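Pectate lyase (Bacillus subtilis, PDB 5AMV) cleaves polygalacturonate by calcium-dependent elimination, releasing oligosaccharides with unsaturated galacturonosyl groups at their non-reducing ends. Local coordinates at residues A[1-4]-A[5-8]; A[329-332]-A[333-336]; A[386-389]-A[390-394]. All coordinates share one frame; numbering follows the deposited sequence.

Contact 1. Residues A[1-4]-A[5-8]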
loop_
_atom_site.group_PDB
_atom_site.type_symbol
_atom_site.label_atom_id
_atom_site.label_comp_id
_atom_site.label_asym_id
_atom_site.label_seq_id
_atom_site.Cartn_x
_atom_site.Cartn_y
_atom_site.Cartn_z
ATOM N N ALA A 1 -6.770 9.441 25.854
ATOM C CA ALA A 1 -6.974 10.442 24.755
ATOM C C ALA A 1 -7.958 9.838 23.762
ATOM O O ALA A 1 -8.101 8.611 23.688
ATOM C CB ALA A 1 -5.641 10.790 24.066
ATOM N N ASP A 2 -8.670 10.683 23.028
ATOM C CA ASP A 2 -9.586 10.145 22.017
ATOM C C ASP A 2 -8.774 9.787 20.771
ATOM O O ASP A 2 -7.576 10.114 20.678
ATOM C CB ASP A 2 -10.764 11.101 21.711
ATOM C CG ASP A 2 -10.327 12.462 21.125
ATOM O OD1 ASP A 2 -9.267 12.609 20.483
ATOM O OD2 ASP A 2 -11.091 13.437 21.287
ATOM N N LEU A 3 -9.446 9.136 19.824
ATOM C CA LEU A 3 -8.792 8.602 18.609
ATOM C C LEU A 3 -8.002 9.669 17.855
ATOM O O LEU A 3 -6.881 9.422 17.392
ATOM C CB LEU A 3 -9.849 7.965 17.686
ATOM C CG LEU A 3 -9.365 7.348 16.376
ATOM C CD1 LEU A 3 -8.479 6.162 16.688
ATOM C CD2 LEU A 3 -10.553 6.864 15.556
ATOM N N GLY A 4 -8.566 10.864 17.740
ATOM C CA GLY A 4 -7.898 11.919 17.022
ATOM C C GLY A 4 -6.636 12.412 17.710
ATOM O O GLY A 4 -5.770 12.952 17.051
ATOM N N HIS A 5 -6.559 12.233 19.038
ATOM C CA HIS A 5 -5.420 12.736 19.845
ATOM C C HIS A 5 -4.415 11.640 20.247
ATOM O O HIS A 5 -3.379 11.941 20.830
ATOM C CB HIS A 5 -5.886 13.518 21.082
ATOM C CG HIS A 5 -6.537 14.833 20.750
ATOM N ND1 HIS A 5 -7.879 14.947 20.457
ATOM C CD2 HIS A 5 -6.025 16.082 20.663
ATOM C CE1 HIS A 5 -8.165 16.209 20.186
ATOM N NE2 HIS A 5 -7.059 16.921 20.311
ATOM N N GLN A 6 -4.717 10.396 19.911
ATOM C CA GLN A 6 -3.853 9.260 20.209
ATOM C C GLN A 6 -2.585 9.256 19.363
ATOM O O GLN A 6 -2.559 9.771 18.240
ATOM C CB GLN A 6 -4.625 7.955 20.061
ATOM C CG GLN A 6 -5.523 7.670 21.256
ATOM C CD GLN A 6 -6.485 6.551 20.994
ATOM O OE1 GLN A 6 -6.250 5.697 20.139
ATOM N NE2 GLN A 6 -7.596 6.556 21.711
ATOM N N THR A 7 -1.514 8.720 19.934
ATOM C CA THR A 7 -0.217 8.716 19.272
ATOM C C THR A 7 0.347 7.308 19.288
ATOM O O THR A 7 -0.146 6.444 20.025
ATOM C CB THR A 7 0.775 9.659 19.948
ATOM O OG1 THR A 7 0.945 9.266 21.309
ATOM C CG2 THR A 7 0.301 11.154 19.883
ATOM N N LEU A 8 1.382 7.089 18.475
ATOM C CA LEU A 8 2.016 5.767 18.389
ATOM C C LEU A 8 2.790 5.507 19.681
ATOM O O LEU A 8 3.569 6.356 20.128
ATOM C CB LEU A 8 2.977 5.746 17.189
ATOM C CG LEU A 8 3.766 4.467 16.930
ATOM C CD1 LEU A 8 2.763 3.313 16.614
ATOM C CD2 LEU A 8 4.721 4.685 15.798
HETATM O O HOH W 1 -4.485 8.397 16.588
HETATM O O HOH W 2 -3.084 12.292 16.974
#
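Asp-2 and His-5 close a type I beta turn at the N-terminus of this parallel beta-helix, and a His-carboxylate hydrogen bond doubles the turn's backbone bond. The evidence for the turn is twofold: Leu-3 and Gly-4 hold phi/psi values of that class, and His-5 N donates to Asp-2 O over 2.9 Å, from well above the carbonyl plane. Across the side chains, His-5 ND1 donates to Asp-2 OD1 at 2.7 Å with an N-H...O angle of 164°. The oxygen lies in the ring plane, at the ring's edge, and is met on its syn side, somewhat out of the carboxylate plane. The carboxylate is nevertheless turned 41° against the imidazole. Asp-2 sets its CG between backbone N and carbonyl carbon, which brings OD1 back over the turn, where His-5 N adds a weak second bond at 3.1 Å. Asp-2 OD1 thus accepts from both the ring and the backbone of His-5; the ring bond is consistent with the proton being carried on ND1. Beyond the turn, the side chain of His-5 touches Ile-55 of strand 54-58, and Asp-2 touches Tyr-57 there. Two waters tie the loop together: one bridges Leu-3 O and Gln-6 O, the other Gly-4 O and Gln-6 O. Gln-6 anchors its amide at both ends, OE1 accepting from Arg-155. Its other end, NE2, reaches back to Ala-1 O at 2.9 Å along an almost straight N-H...O line (178°), with the acceptor lying in the amide plane.

Contact 2. Residues A[329-332]-A[333-336]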
loop_
_atom_site.group_PDB
_atom_site.type_symbol
_atom_site.label_atom_id
_atom_site.label_comp_id
_atom_site.label_asym_id
_atom_site.label_seq_id
_atom_site.Cartn_x
_atom_site.Cartn_y
_atom_site.Cartn_z
ATOM N N GLY A 329 -3.053 -26.263 0.405
ATOM C CA GLY A 329 -2.314 -26.924 -0.693
ATOM C C GLY A 329 -0.985 -26.288 -1.074
ATOM O O GLY A 329 -0.262 -26.840 -1.914
ATOM N N LEU A 330 -0.654 -25.148 -0.459
ATOM C CA LEU A 330 0.615 -24.455 -0.704
ATOM C C LEU A 330 1.786 -25.200 -0.063
ATOM O O LEU A 330 1.664 -25.761 1.029
ATOM C CB LEU A 330 0.535 -23.014 -0.143
ATOM C CG LEU A 330 1.554 -22.029 -0.709
ATOM C CD1 LEU A 330 1.239 -21.605 -2.120
ATOM C CD2 LEU A 330 1.652 -20.828 0.210
ATOM N N SER A 331 2.912 -25.223 -0.767
ATOM C CA SER A 331 4.179 -25.655 -0.177
ATOM C C SER A 331 4.860 -24.556 0.652
ATOM O O SER A 331 4.674 -23.350 0.393
ATOM C CB SER A 331 5.117 -26.135 -1.284
ATOM O OG SER A 331 5.571 -25.011 -2.045
ATOM N N ALA A 332 5.651 -24.964 1.642
ATOM C CA ALA A 332 6.467 -24.032 2.424
ATOM C C ALA A 332 7.281 -23.075 1.546
ATOM O O ALA A 332 7.342 -21.875 1.841
ATOM C CB ALA A 332 7.388 -24.783 3.399
ATOM N N ALA A 333 7.887 -23.581 0.466
ATOM C CA ALA A 333 8.757 -22.715 -0.342
ATOM C C ALA A 333 7.960 -21.571 -0.997
ATOM O O ALA A 333 8.474 -20.451 -1.163
ATOM C CB ALA A 333 9.533 -23.558 -1.421
ATOM N N LYS A 334 6.714 -21.868 -1.390
ATOM C CA LYS A 334 5.914 -20.961 -2.218
ATOM C C LYS A 334 5.230 -19.874 -1.401
ATOM O O LYS A 334 4.535 -19.002 -1.968
ATOM C CB LYS A 334 4.877 -21.741 -3.030
ATOM C CG LYS A 334 5.509 -22.632 -4.137
ATOM C CD LYS A 334 6.467 -21.878 -5.029
ATOM C CE LYS A 334 5.731 -21.027 -6.091
ATOM N NZ LYS A 334 6.615 -19.926 -6.652
ATOM N N THR A 335 5.447 -19.912 -0.088
ATOM C CA THR A 335 4.981 -18.814 0.767
ATOM C C THR A 335 5.683 -17.498 0.418
ATOM O O THR A 335 5.167 -16.387 0.710
ATOM C CB THR A 335 5.213 -19.091 2.258
ATOM O OG1 THR A 335 6.611 -19.302 2.496
ATOM C CG2 THR A 335 4.381 -20.291 2.736
ATOM N N ILE A 336 6.874 -17.592 -0.162
ATOM C CA ILE A 336 7.633 -16.379 -0.550
ATOM C C ILE A 336 8.027 -16.433 -2.021
ATOM O O ILE A 336 7.898 -17.498 -2.690
ATOM C CB ILE A 336 8.883 -16.162 0.360
ATOM C CG1 ILE A 336 10.012 -17.140 -0.064
ATOM C CG2 ILE A 336 8.458 -16.283 1.840
ATOM C CD1 ILE A 336 11.277 -17.041 0.779
#
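Thr-335 OG1 meets the flat peptide group of Ala-332 at its oxygen end; the planar units in this contact are peptides, with no ring involved. The hydroxyl donates to Ala-332 O at 2.8 Å, nearly along the C=O axis (162°), while Thr-335 N adds a weak bond of 3.3 Å to the same oxygen. Two donors of one residue therefore hold this carbonyl at a short 3-10 turn that includes 333-335. Thr-335 places OG1 between its backbone N and carbonyl carbon (chi1 59°), the rotation that aims the hydroxyl back at Ala-332 O. The same rotation sets CG2 against Leu-330, whose CD2 it meets at 3.8 Å. The other methyl of Leu-330, CD1, lies 3.8 Å from Lys-334 CB, the two side chains crossing at about a right angle. Lys-334 N makes two weak hydrogen bonds to Ser-331, to O at 3.1 Å and to OG at 3.4 Å; OG also stands close against Lys-334 CG. Putting an alanine at Thr-335 removes OG1 and CG2, which would probably leave Ala-332 O with just the weak hydrogen bond from the backbone N here and open a gap beside Leu-330 CD2. The amine end of Lys-334 leads away from the turn, its side chain about 6 Å from a bound galacturonic acid. This is a surface turn between successive strands of the parallel beta-helix, 317-326 and 336-338: Leu-330 and Thr-335 rest on Leu-352 of strand 351-352, and Ala-332 and Thr-335 on Ala-362 and Ala-359 of helix 359-362.

Contact 3. Residues A[386-389]-A[390-394]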
loop_
_atom_site.group_PDB
_atom_site.type_symbol
_atom_site.label_atom_id
_atom_site.label_comp_id
_atom_site.label_asym_id
_atom_site.label_seq_id
_atom_site.Cartn_x
_atom_site.Cartn_y
_atom_site.Cartn_z
ATOM N N LYS A 386 -4.288 -15.970 14.140
ATOM C CA LYS A 386 -5.480 -15.961 13.297
ATOM C C LYS A 386 -6.632 -15.263 14.028
ATOM O O LYS A 386 -7.192 -14.281 13.531
ATOM C CB LYS A 386 -5.871 -17.373 12.841
ATOM C CG LYS A 386 -7.204 -17.373 12.114
ATOM C CD LYS A 386 -7.550 -18.768 11.576
ATOM C CE LYS A 386 -8.958 -18.796 11.027
ATOM N NZ LYS A 386 -9.403 -20.197 10.656
ATOM N N SER A 387 -6.968 -15.732 15.230
ATOM C CA SER A 387 -8.104 -15.177 15.975
ATOM C C SER A 387 -7.924 -13.687 16.297
ATOM O O SER A 387 -8.857 -12.880 16.136
ATOM C CB SER A 387 -8.357 -15.988 17.266
ATOM O OG SER A 387 -9.569 -15.557 17.893
ATOM N N ASN A 388 -6.716 -13.312 16.755
ATOM C CA ASN A 388 -6.471 -11.944 17.178
ATOM C C ASN A 388 -6.635 -11.018 15.967
ATOM O O ASN A 388 -7.324 -10.011 16.040
ATOM C CB ASN A 388 -5.078 -11.758 17.819
ATOM C CG ASN A 388 -4.952 -12.459 19.179
ATOM O OD1 ASN A 388 -5.946 -12.942 19.717
ATOM N ND2 ASN A 388 -3.738 -12.533 19.707
ATOM N N VAL A 389 -6.058 -11.421 14.837
ATOM C CA VAL A 389 -6.048 -10.557 13.648
ATOM C C VAL A 389 -7.424 -10.459 13.002
ATOM O O VAL A 389 -7.867 -9.344 12.681
ATOM C CB VAL A 389 -4.955 -11.013 12.669
ATOM C CG1 VAL A 389 -5.187 -10.359 11.299
ATOM C CG2 VAL A 389 -3.565 -10.669 13.307
ATOM N N ILE A 390 -8.113 -11.596 12.826
ATOM C CA ILE A 390 -9.475 -11.547 12.289
ATOM C C ILE A 390 -10.375 -10.657 13.162
ATOM O O ILE A 390 -11.110 -9.796 12.667
ATOM C CB ILE A 390 -10.076 -12.948 12.111
ATOM C CG1 ILE A 390 -9.389 -13.667 10.957
ATOM C CG2 ILE A 390 -11.588 -12.871 11.852
ATOM C CD1 ILE A 390 -9.872 -15.154 10.795
ATOM N N ASN A 391 -10.294 -10.846 14.470
ATOM C CA ASN A 391 -11.143 -10.058 15.337
ATOM C C ASN A 391 -10.789 -8.554 15.367
ATOM O O ASN A 391 -11.674 -7.729 15.543
ATOM C CB ASN A 391 -11.046 -10.608 16.751
ATOM C CG ASN A 391 -11.769 -11.941 16.916
ATOM O OD1 ASN A 391 -12.678 -12.270 16.157
ATOM N ND2 ASN A 391 -11.372 -12.705 17.931
ATOM N N GLN A 392 -9.501 -8.212 15.247
ATOM C CA GLN A 392 -9.073 -6.831 15.559
ATOM C C GLN A 392 -8.628 -5.958 14.377
ATOM O O GLN A 392 -8.490 -4.744 14.525
ATOM C CB GLN A 392 -7.942 -6.875 16.591
ATOM C CG GLN A 392 -8.394 -7.571 17.928
ATOM C CD GLN A 392 -7.249 -8.056 18.831
ATOM O OE1 GLN A 392 -6.195 -7.451 18.894
ATOM N NE2 GLN A 392 -7.475 -9.165 19.535
ATOM N N ALA A 393 -8.293 -6.578 13.248
ATOM C CA ALA A 393 -7.705 -5.809 12.140
ATOM C C ALA A 393 -8.729 -5.125 11.250
ATOM O O ALA A 393 -9.753 -5.684 10.874
ATOM C CB ALA A 393 -6.789 -6.694 11.284
ATOM N N GLY A 394 -8.398 -3.910 10.844
ATOM C CA GLY A 394 -9.235 -3.210 9.867
ATOM C C GLY A 394 -9.991 -2.016 10.424
ATOM O O GLY A 394 -10.013 -1.791 11.628
#
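Lys-386 O and Ile-390 N are joined by a backbone hydrogen bond in the last turns of helix 382-392. This bond is 2.9 Å long and close to straight, at 171°. Asn-391 N to Ser-387 O (3.0 Å) and Gln-392 N to Asn-388 O continue the alpha-helical pattern. The last such bond comes from Ala-393, already outside helical phi/psi, whose N donates to Val-389 O at 2.9 Å; that oxygen also takes a weak bond from Gln-392 N, as the helix gives way to the chain leading to Gly-394. Apolar contacts form a second group. Lys-386, extended with CG anti to its N (chi1 173°), runs beside Ile-390, and its aliphatic CG and CE lie 3.7 and 3.8 Å from Ile-390 CD1. Val-389 CG1 meets Ala-393 CB at 4.0 Å, one turn on. Amides make the third group. Asn-388 and Gln-392 point the same way with planes 27° apart, yet NE2 of Gln-392 touches Asn-388 at CB, 3.9 Å away, a van der Waals approach rather than an amide-amide bond. Asn-388 ND2 is instead hydrogen-bonded to Asp-380 OD2. The chemistry thus divides the helix by side: Val-389, Ile-390 and Ala-393 press on Arg-272 of strand 266-274, and Val-389, Ile-390 and the Lys-386 chain on Tyr-294 of strand 287-296, whereas the amides of Asn-388, Asn-391 and Gln-392 add no hydrogen bond across the contact, so its cohesion rests on backbone hydrogen bonds and aliphatic packing.

Along the chain the three contacts come in series, from the N-terminal loop of contact 1, through the turn of contact 2, to helix 382-392 of contact 3. Contacts 1 and 2 lie farthest apart, with centres about 39 Å from each other. Contact 3 stands about 21 Å from contact 1 and 23 Å from contact 2, centre to centre. They share the coiled strands of the beta-helix: contact 1 leans on strand 54-58, contact 3 on strands 266-274 and 287-296, and contact 2 follows strand 317-326, which pairs with 287-296. Leu-3 touches Leu-398, so the two chain ends lie close together. Two surface loops and one helix laid on strands, they supply no residue of the calcium site or glycan pocket.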